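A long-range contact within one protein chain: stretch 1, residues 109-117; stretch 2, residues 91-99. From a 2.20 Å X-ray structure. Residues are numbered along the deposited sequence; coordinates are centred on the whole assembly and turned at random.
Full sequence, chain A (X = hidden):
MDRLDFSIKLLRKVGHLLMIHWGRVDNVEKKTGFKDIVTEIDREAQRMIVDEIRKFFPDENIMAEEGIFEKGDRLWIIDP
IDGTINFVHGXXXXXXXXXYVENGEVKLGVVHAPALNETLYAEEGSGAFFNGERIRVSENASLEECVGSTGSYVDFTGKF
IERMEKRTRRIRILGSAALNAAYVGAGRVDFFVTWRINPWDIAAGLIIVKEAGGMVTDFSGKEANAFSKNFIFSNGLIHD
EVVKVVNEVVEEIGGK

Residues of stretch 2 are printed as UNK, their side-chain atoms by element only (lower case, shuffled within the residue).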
# COMPACT_ATOMS: atom_id res chain seq x y z
N GLY A 109 4.05 6.19 22.93
CA GLY A 109 4.23 4.87 22.37
C GLY A 109 3.93 4.85 20.88
O GLY A 109 3.02 5.52 20.41
N VAL A 110 4.72 4.11 20.12
CA VAL A 110 4.48 4.01 18.70
C VAL A 110 4.88 2.62 18.22
O VAL A 110 5.93 2.10 18.61
CB VAL A 110 5.23 5.12 17.91
CG1 VAL A 110 6.60 5.32 18.47
CG2 VAL A 110 5.30 4.75 16.44
N VAL A 111 4.01 2.00 17.43
CA VAL A 111 4.25 0.67 16.88
C VAL A 111 4.08 0.80 15.36
O VAL A 111 3.08 1.33 14.89
CB VAL A 111 3.23 -0.39 17.42
CG1 VAL A 111 3.50 -1.76 16.82
CG2 VAL A 111 3.31 -0.47 18.92
N HIS A 112 5.06 0.33 14.60
CA HIS A 112 4.98 0.43 13.15
C HIS A 112 5.21 -0.90 12.43
O HIS A 112 6.34 -1.38 12.36
CB HIS A 112 5.96 1.49 12.63
CG HIS A 112 5.98 1.60 11.14
ND1 HIS A 112 4.88 1.98 10.40
CD2 HIS A 112 6.97 1.35 10.24
CE1 HIS A 112 5.18 1.95 9.12
NE2 HIS A 112 6.44 1.58 8.99
N ALA A 113 4.13 -1.47 11.91
CA ALA A 113 4.20 -2.72 11.17
C ALA A 113 4.45 -2.30 9.73
O ALA A 113 3.55 -1.86 9.03
CB ALA A 113 2.89 -3.47 11.27
N PRO A 114 5.71 -2.44 9.29
CA PRO A 114 6.17 -2.07 7.94
C PRO A 114 5.44 -2.71 6.75
O PRO A 114 4.95 -2.01 5.87
CB PRO A 114 7.65 -2.45 7.96
CG PRO A 114 8.01 -2.43 9.45
CD PRO A 114 6.80 -3.06 10.06
N ALA A 115 5.37 -4.03 6.73
CA ALA A 115 4.71 -4.73 5.62
C ALA A 115 3.22 -4.44 5.54
O ALA A 115 2.60 -4.71 4.52
CB ALA A 115 4.95 -6.25 5.72
N LEU A 116 2.65 -3.90 6.60
CA LEU A 116 1.23 -3.64 6.60
C LEU A 116 0.92 -2.17 6.44
O LEU A 116 -0.22 -1.81 6.15
CB LEU A 116 0.60 -4.13 7.92
CG LEU A 116 0.73 -5.60 8.33
CD1 LEU A 116 -0.03 -5.81 9.63
CD2 LEU A 116 0.17 -6.51 7.24
N ASN A 117 1.93 -1.32 6.60
CA ASN A 117 1.76 0.12 6.53
C ASN A 117 0.78 0.59 7.61
O ASN A 117 -0.10 1.42 7.38
CB ASN A 117 1.27 0.55 5.15
CG ASN A 117 2.41 0.70 4.18
OD1 ASN A 117 3.25 1.58 4.33
ND2 ASN A 117 2.45 -0.17 3.18
N UNK A 91 6.40 -13.52 7.03
CA UNK A 91 5.05 -13.15 7.42
C UNK A 91 5.03 -11.66 7.73
O UNK A 91 5.96 -11.13 8.33
c UNK A 91 4.60 -13.93 8.65
c UNK A 91 4.08 -16.16 9.64
c UNK A 91 2.94 -15.37 7.54
c UNK A 91 4.22 -15.37 8.34
N UNK A 92 3.95 -10.98 7.32
CA UNK A 92 3.81 -9.53 7.54
C UNK A 92 3.61 -9.03 8.97
O UNK A 92 3.73 -7.83 9.23
c UNK A 92 1.83 -10.43 6.57
c UNK A 92 2.88 -11.49 6.44
c UNK A 92 2.64 -9.16 6.63
N UNK A 93 3.33 -9.94 9.91
CA UNK A 93 3.10 -9.52 11.30
C UNK A 93 4.33 -9.28 12.16
O UNK A 93 4.63 -10.04 13.08
c UNK A 93 0.73 -10.40 11.50
o UNK A 93 0.41 -10.93 10.43
n UNK A 93 -0.13 -9.71 12.23
c UNK A 93 2.15 -10.48 12.02
N UNK A 94 5.05 -8.22 11.83
CA UNK A 94 6.22 -7.83 12.61
C UNK A 94 6.17 -6.31 12.67
O UNK A 94 5.53 -5.68 11.82
c UNK A 94 7.37 -8.27 9.46
c UNK A 94 8.48 -6.54 8.19
c UNK A 94 7.69 -7.68 8.23
c UNK A 94 8.62 -6.57 10.59
c UNK A 94 8.95 -5.98 9.37
c UNK A 94 7.51 -8.35 11.96
c UNK A 94 7.83 -7.71 10.65
N UNK A 95 6.80 -5.73 13.68
CA UNK A 95 6.78 -4.29 13.85
C UNK A 95 8.00 -3.75 14.58
O UNK A 95 8.85 -4.52 15.06
c UNK A 95 5.52 -3.88 14.60
o UNK A 95 5.39 -4.62 15.80
N UNK A 96 8.09 -2.43 14.64
CA UNK A 96 9.16 -1.74 15.34
C UNK A 96 8.46 -0.99 16.46
O UNK A 96 7.45 -0.35 16.24
c UNK A 96 9.87 -0.68 14.47
c UNK A 96 11.09 -0.17 15.19
c UNK A 96 10.30 -1.29 13.13
c UNK A 96 11.03 -0.27 12.24
N UNK A 97 8.99 -1.07 17.66
CA UNK A 97 8.33 -0.40 18.76
C UNK A 97 9.24 0.59 19.47
O UNK A 97 10.43 0.34 19.69
c UNK A 97 7.80 -1.44 19.74
o UNK A 97 6.80 -0.88 20.58
N UNK A 98 8.67 1.75 19.81
CA UNK A 98 9.38 2.82 20.51
C UNK A 98 8.50 3.48 21.56
O UNK A 98 7.52 4.15 21.23
c UNK A 98 11.08 6.06 19.15
c UNK A 98 9.85 3.90 19.52
c UNK A 98 12.01 4.35 20.71
c UNK A 98 10.72 4.99 20.16
N UNK A 99 8.85 3.29 22.83
CA UNK A 99 8.11 3.91 23.92
C UNK A 99 9.04 4.88 24.63
O UNK A 99 10.23 4.61 24.75
c UNK A 99 7.61 2.85 24.90
O HOH W 1 4.96 -5.36 9.07

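Position 91 carries four side-chain carbons, forked at the second. Its CB points away from stretch 1 and no atom of the side chain comes near it. The fork identifies leucine, L91, whose buried hydrocarbon packs elsewhere in the structure.

At position 92, three carbons close a ring onto the backbone N. CB points toward stretch 1, lying 3.8 Å from A115 CB and 3.7 Å from L116 CD2. Only proline closes such a ring: P92. A compact, rigid ring suits this loop: it offers an apolar surface to both residues, and its missing amide hydrogen costs no bond to stretch 1.

Position 93 has two carbons, the second bearing one oxygen and one nitrogen. CB points away from stretch 1, and the side chain comes no nearer than 4.7 Å, from its nitrogen to L116 CD1. This is the amide of asparagine, N93, which makes no close contact with stretch 1.

Position 94 shows one carbon followed by a ring of six carbons with no further atom on it. CB points sideways, but the ring comes nearer to stretch 1: one ring carbon is 3.7 Å from P114 CG, and another is 4.0 Å from A115 CB. This is phenylalanine, F94, with chi1 at 67° (p). A broad, flat, apolar group can thus touch two neighbouring residues on stretch 1. The backbone N of F94 also bonds to P92 O at 2.9 Å, within stretch 2.

Position 95 has one carbon and one oxygen. The oxygen approaches V111 CG1 to 3.6 Å, and CB lies 4.3 Å from A113 CB. This is serine, S95. The small side chain fits beside A113, and its hydroxyl is hydrogen-bonded elsewhere in the structure.

Four carbons at position 96 fork at the first, one arm being two carbons long. They lie on the same sheet face as H112, and the first carbon of the longer arm reaches P114 CG at 4.5 Å. This defines isoleucine, I96. Branching at CB suits the extended backbone of a strand.

Position 97 again has one carbon and one oxygen, sharing a face with V111, whose CG2 lies 3.9 Å from the oxygen. It is serine, S97; a short side chain suits this close pair, with CA atoms 4.6 Å apart.

Position 98 has four carbons forked at the second, and its CB meets V110 CG1 at 3.7 Å. It is leucine, L98, whose apolar branches suit the buried H112 and I96 face.

The single carbon at position 99 belongs to a residue paired with G109, their CA atoms 4.3 Å apart. It is alanine, A99: with no side chain on G109 and only a CB here, little bulk flanks this close pair.

The contact works as an antiparallel ladder. H112 N to I96 O, L98 N to V110 O and V110 N to L98 O (each 3.0 Å) join the strands; I96 N to H112 O (3.1 Å) is less certain, because H112 O sits too close to a neighbour in the model. Apolar packing runs along the V110, L98 and I96 face and continues through F94 and P92 against P114, A115 and L116, while a water donates to P92 O and F94 O and accepts from A115 N, bridging the two stretches.

Stretch 2 91-99: LPNFSISLA
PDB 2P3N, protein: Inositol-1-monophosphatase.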